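Local structure of quinoline 2-oxidoreductase large subunit (1T3Q) at residues G368-V373 against S744-A749. The protein probably catalyses the hydroxylation of quinoline at carbon 2 as the large, molybdenum-bearing subunit of a xanthine dehydrogenase-family oxidoreductase. Residues are numbered along the deposited sequence; the frame is centred on the assembly and turned at random.
Sequences GAYRGV and SAMISA. With MCN (pterin cytosine dinucleotide), chain N; SMO (dioxosulfidomolybdenum(VI) ion), chain O.
Met746 lies across the aliphatic part of Arg371 at about a right angle, its CB 3.8 Å from Arg371 CG. Bends at its second and third torsions fold the thioether back, so that Met746 CE reaches Tyr370 CE2 at 3.8 Å, approaching the ring obliquely; a flexible, unbranched methionine suits a place where one chain must touch two unlike neighbours. Beside it Ile747 lays CG1 against Gly372 CA. A CB on Gly372 would be tight against the carbonyl O of Met746, and the backbone angles (phi 96°) by themselves call for glycine, since a CB would jam against the carbonyl O of Arg371. Val373 N bonds to Tyr370 O, making a beta turn with Gly372 at its third position, where such a positive phi is readily met by glycine.

Arginine suits position 371 because a long aliphatic stem carries a flat, many-donor guanidinium. With CG anti to the backbone N (chi1 -159°) and the chain extended as far as NE, it runs beside the dithiolene and pyran part of the pterin cofactor, CB 3.7 Å from MCN S7', and ends with one guanidinium face under MCN N8', which stands 3.1 Å above the plane, toward its rim. Gln685 and the carbonyl O of Gly742 hold the guanidinium through NH1 and NE. With an alanine in place of Arg371, the pterin would probably lose this cover on one side, Gln685 and the carbonyl of Gly742 would lack these donors, and a gap is likely to open beside Met746. The backbone also comes close to the metal group: Arg371 N is 3.1 Å from SMO S, while Gly372 N bonds to Glu743, another residue of the molybdenum pocket.

This buried contact thus sets the cofactor-binding loop between strand 352-360 and helix 375-393 against helix 744-761, with helix 672-692 touching both and strand 454-467 packing against helix 744-761.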
ATOM      1  N   GLY B 368      19.862 -11.367  24.306  1.00 18.12           N
ATOM      2  CA  GLY B 368      19.183 -10.154  23.905  1.00 14.45           C
ATOM      3  C   GLY B 368      18.125  -9.731  24.903  1.00 14.06           C
ATOM      4  O   GLY B 368      17.933 -10.379  25.932  1.00 15.31           O
ATOM      5  N   ALA B 369      17.429  -8.651  24.577  1.00 14.70           N
ATOM      6  CA  ALA B 369      16.396  -8.096  25.436  1.00 15.09           C
ATOM      7  C   ALA B 369      15.098  -8.889  25.444  1.00 16.62           C
ATOM      8  O   ALA B 369      14.603  -9.301  24.402  1.00 15.77           O
ATOM      9  CB  ALA B 369      16.104  -6.662  25.020  1.00 15.77           C
ATOM     10  N   TYR B 370      14.571  -9.099  26.643  1.00 16.53           N
ATOM     11  CA  TYR B 370      13.298  -9.774  26.836  1.00 16.07           C
ATOM     12  C   TYR B 370      12.694  -9.145  28.087  1.00 16.85           C
ATOM     13  O   TYR B 370      13.362  -9.012  29.113  1.00 15.04           O
ATOM     14  CB  TYR B 370      13.474 -11.288  27.011  1.00 14.23           C
ATOM     15  CG  TYR B 370      12.207 -12.025  27.422  1.00 15.64           C
ATOM     16  CD1 TYR B 370      10.975 -11.744  26.821  1.00 16.20           C
ATOM     17  CD2 TYR B 370      12.249 -13.022  28.396  1.00 15.66           C
ATOM     18  CE1 TYR B 370       9.818 -12.437  27.187  1.00 15.69           C
ATOM     19  CE2 TYR B 370      11.101 -13.727  28.765  1.00 17.66           C
ATOM     20  CZ  TYR B 370       9.890 -13.427  28.158  1.00 14.80           C
ATOM     21  OH  TYR B 370       8.754 -14.118  28.527  1.00 18.38           O
ATOM     22  N   ARG B 371      11.442  -8.715  27.955  1.00 14.10           N
ATOM     23  CA  ARG B 371      10.665  -8.093  29.021  1.00 14.68           C
ATOM     24  C   ARG B 371      11.303  -8.159  30.408  1.00 14.94           C
ATOM     25  O   ARG B 371      11.382  -9.230  31.022  1.00 16.76           O
ATOM     26  CB  ARG B 371       9.279  -8.747  29.059  1.00 14.61           C
ATOM     27  CG  ARG B 371       8.204  -7.927  29.734  1.00 16.04           C
ATOM     28  CD  ARG B 371       6.857  -8.596  29.535  1.00 15.30           C
ATOM     29  NE  ARG B 371       5.753  -7.713  29.886  1.00 15.50           N
ATOM     30  CZ  ARG B 371       4.487  -7.944  29.556  1.00 15.84           C
ATOM     31  NH1 ARG B 371       4.171  -9.033  28.867  1.00 12.97           N
ATOM     32  NH2 ARG B 371       3.542  -7.076  29.898  1.00 15.15           N
ATOM     33  N   GLY B 372      11.751  -7.008  30.897  1.00 16.79           N
ATOM     34  CA  GLY B 372      12.367  -6.941  32.211  1.00 16.93           C
ATOM     35  C   GLY B 372      13.881  -7.001  32.146  1.00 18.36           C
ATOM     36  O   GLY B 372      14.571  -6.656  33.109  1.00 17.75           O
ATOM     37  N   VAL B 373      14.385  -7.436  30.997  1.00 16.92           N
ATOM     38  CA  VAL B 373      15.818  -7.575  30.743  1.00 17.71           C
ATOM     39  C   VAL B 373      16.635  -8.103  31.922  1.00 17.42           C
ATOM     40  O   VAL B 373      16.221  -9.046  32.596  1.00 16.35           O
ATOM     41  CB  VAL B 373      16.429  -6.243  30.211  1.00 17.24           C
ATOM     42  CG1 VAL B 373      15.806  -5.903  28.862  1.00 17.02           C
ATOM     43  CG2 VAL B 373      16.195  -5.099  31.194  1.00 16.84           C
ATOM     44  N   SER B 744       7.019  -4.316  34.355  1.00 19.61           N
ATOM     45  CA  SER B 744       6.872  -4.529  35.795  1.00 17.82           C
ATOM     46  C   SER B 744       6.737  -5.962  36.305  1.00 18.68           C
ATOM     47  O   SER B 744       7.522  -6.391  37.151  1.00 17.12           O
ATOM     48  CB  SER B 744       5.711  -3.685  36.342  1.00 18.94           C
ATOM     49  OG  SER B 744       4.462  -4.110  35.820  1.00 20.38           O
ATOM     50  N   ALA B 745       5.757  -6.704  35.799  1.00 17.25           N
ATOM     51  CA  ALA B 745       5.539  -8.066  36.262  1.00 17.56           C
ATOM     52  C   ALA B 745       6.685  -9.026  35.952  1.00 16.88           C
ATOM     53  O   ALA B 745       6.917  -9.966  36.705  1.00 16.89           O
ATOM     54  CB  ALA B 745       4.229  -8.609  35.691  1.00 18.79           C
ATOM     55  N   MET B 746       7.391  -8.810  34.846  1.00 17.42           N
ATOM     56  CA  MET B 746       8.497  -9.705  34.503  1.00 18.20           C
ATOM     57  C   MET B 746       9.774  -9.339  35.241  1.00 19.60           C
ATOM     58  O   MET B 746      10.773 -10.059  35.184  1.00 17.86           O
ATOM     59  CB  MET B 746       8.743  -9.727  32.990  1.00 18.93           C
ATOM     60  CG  MET B 746       8.090 -10.929  32.293  1.00 18.81           C
ATOM     61  SD  MET B 746       8.630 -12.532  32.978  1.00 17.88           S
ATOM     62  CE  MET B 746      10.288 -12.640  32.272  1.00 21.71           C
ATOM     63  N   ILE B 747       9.746  -8.213  35.938  1.00 19.15           N
ATOM     64  CA  ILE B 747      10.904  -7.814  36.723  1.00 19.66           C
ATOM     65  C   ILE B 747      10.725  -8.434  38.103  1.00 18.88           C
ATOM     66  O   ILE B 747      11.629  -9.068  38.637  1.00 19.92           O
ATOM     67  CB  ILE B 747      10.979  -6.275  36.908  1.00 19.17           C
ATOM     68  CG1 ILE B 747      11.335  -5.596  35.585  1.00 18.68           C
ATOM     69  CG2 ILE B 747      11.996  -5.926  37.992  1.00 20.68           C
ATOM     70  CD1 ILE B 747      11.277  -4.086  35.654  1.00 19.28           C
ATOM     71  N   SER B 748       9.521  -8.272  38.644  1.00 18.65           N
ATOM     72  CA  SER B 748       9.186  -8.716  39.992  1.00 17.24           C
ATOM     73  C   SER B 748       8.449 -10.042  40.205  1.00 17.15           C
ATOM     74  O   SER B 748       8.784 -10.788  41.120  1.00 15.88           O
ATOM     75  CB  SER B 748       8.408  -7.586  40.677  1.00 18.39           C
ATOM     76  OG  SER B 748       7.924  -7.962  41.952  1.00 18.86           O
ATOM     77  N   ALA B 749       7.444 -10.344  39.391  1.00 18.12           N
ATOM     78  CA  ALA B 749       6.711 -11.593  39.590  1.00 17.88           C
ATOM     79  C   ALA B 749       7.597 -12.850  39.614  1.00 15.25           C
ATOM     80  O   ALA B 749       7.334 -13.780  40.370  1.00 13.81           O
ATOM     81  CB  ALA B 749       5.607 -11.737  38.534  1.00 18.33           C
TER
HETATM   82  N1  MCN N4921      -0.249   2.146  30.140  1.00 16.26           N
HETATM   83  C2  MCN N4921      -1.324   2.946  30.648  1.00 17.71           C
HETATM   84  N3  MCN N4921      -0.937   3.789  31.679  1.00 16.25           N
HETATM   85  C4  MCN N4921       0.336   3.902  32.228  1.00 15.67           C
HETATM   86  C5  MCN N4921       1.395   3.048  31.675  1.00 15.91           C
HETATM   87  C6  MCN N4921       1.104   2.187  30.644  1.00 17.25           C
HETATM   88  O2  MCN N4921      -2.446   2.840  30.206  1.00 17.61           O
HETATM   89  N4  MCN N4921       0.590   4.746  33.205  1.00 13.95           N
HETATM   90  C1' MCN N4921      -0.637   1.205  28.939  1.00 15.96           C
HETATM   91  C2D MCN N4921      -0.245   1.850  27.533  1.00 19.06           C
HETATM   92  O2' MCN N4921      -1.231   1.462  26.511  1.00 20.10           O
HETATM   93  C3' MCN N4921       1.157   1.330  27.293  1.00 20.24           C
HETATM   94  C4D MCN N4921       1.143  -0.078  27.839  1.00 18.65           C
HETATM   95  O4D MCN N4921       0.084  -0.060  28.922  1.00 17.65           O
HETATM   96  O3' MCN N4921       1.455   1.351  25.853  1.00 22.30           O
HETATM   97  C5' MCN N4921       2.525  -0.649  28.266  1.00 17.83           C
HETATM   98  O5' MCN N4921       3.083   0.316  29.122  1.00 23.29           O
HETATM   99  PA  MCN N4921       4.494   0.995  28.920  1.00 20.98           P
HETATM  100  O1A MCN N4921       4.218   2.419  28.548  1.00 21.80           O
HETATM  101  O2A MCN N4921       5.262   0.637  30.180  1.00 24.80           O
HETATM  102  O3A MCN N4921       5.423   0.287  27.787  1.00 23.69           O
HETATM  103  PB  MCN N4921       5.356   0.338  26.188  1.00 25.09           P
HETATM  104  O1B MCN N4921       6.633   0.954  25.719  1.00 25.15           O
HETATM  105  O2B MCN N4921       4.073   0.955  25.714  1.00 25.71           O
HETATM  106  O3B MCN N4921       5.297  -1.210  25.771  1.00 25.61           O
HETATM  107  C10 MCN N4921       6.468  -1.984  25.704  1.00 24.40           C
HETATM  108  C9' MCN N4921       6.440  -2.869  26.907  1.00 23.70           C
HETATM  109  C8' MCN N4921       7.692  -3.766  26.764  1.00 24.73           C
HETATM  110  S8' MCN N4921       9.256  -2.902  26.790  1.00 26.68           S
HETATM  111  C7' MCN N4921       7.700  -5.096  26.655  1.00 24.68           C
HETATM  112  S7' MCN N4921       9.157  -6.113  26.471  1.00 23.51           S
HETATM  113  C6' MCN N4921       6.318  -5.832  26.607  1.00 19.96           C
HETATM  114  C7  MCN N4921       5.262  -5.035  27.323  1.00 21.70           C
HETATM  115  O9' MCN N4921       5.194  -3.708  26.826  1.00 25.06           O
HETATM  116  N5' MCN N4921       6.092  -6.168  25.140  1.00 19.96           N
HETATM  117  C4A MCN N4921       4.687  -6.488  24.970  1.00 19.82           C
HETATM  118  N8' MCN N4921       3.912  -5.667  27.137  1.00 21.01           N
HETATM  119  C4B MCN N4921       3.642  -6.316  25.897  1.00 21.18           C
HETATM  120  N1' MCN N4921       2.278  -6.641  25.686  1.00 20.95           N
HETATM  121  C2' MCN N4921       2.000  -7.165  24.470  1.00 21.14           C
HETATM  122  N2' MCN N4921       0.716  -7.506  24.225  1.00 21.33           N
HETATM  123  N3' MCN N4921       2.952  -7.344  23.486  1.00 20.91           N
HETATM  124  C4' MCN N4921       4.354  -7.022  23.621  1.00 21.48           C
HETATM  125  O4' MCN N4921       5.123  -7.209  22.710  1.00 19.82           O
HETATM  126  S   SMO O4923      12.380  -6.082  26.624  1.00 28.67           S
HETATM  127 MO   SMO O4923      10.988  -4.508  26.242  1.00 26.76          MO
HETATM  128  OM2 SMO O4923      12.286  -3.648  27.018  1.00 28.79           O
HETATM  129  OM1 SMO O4923      11.126  -4.353  24.562  1.00 27.66           O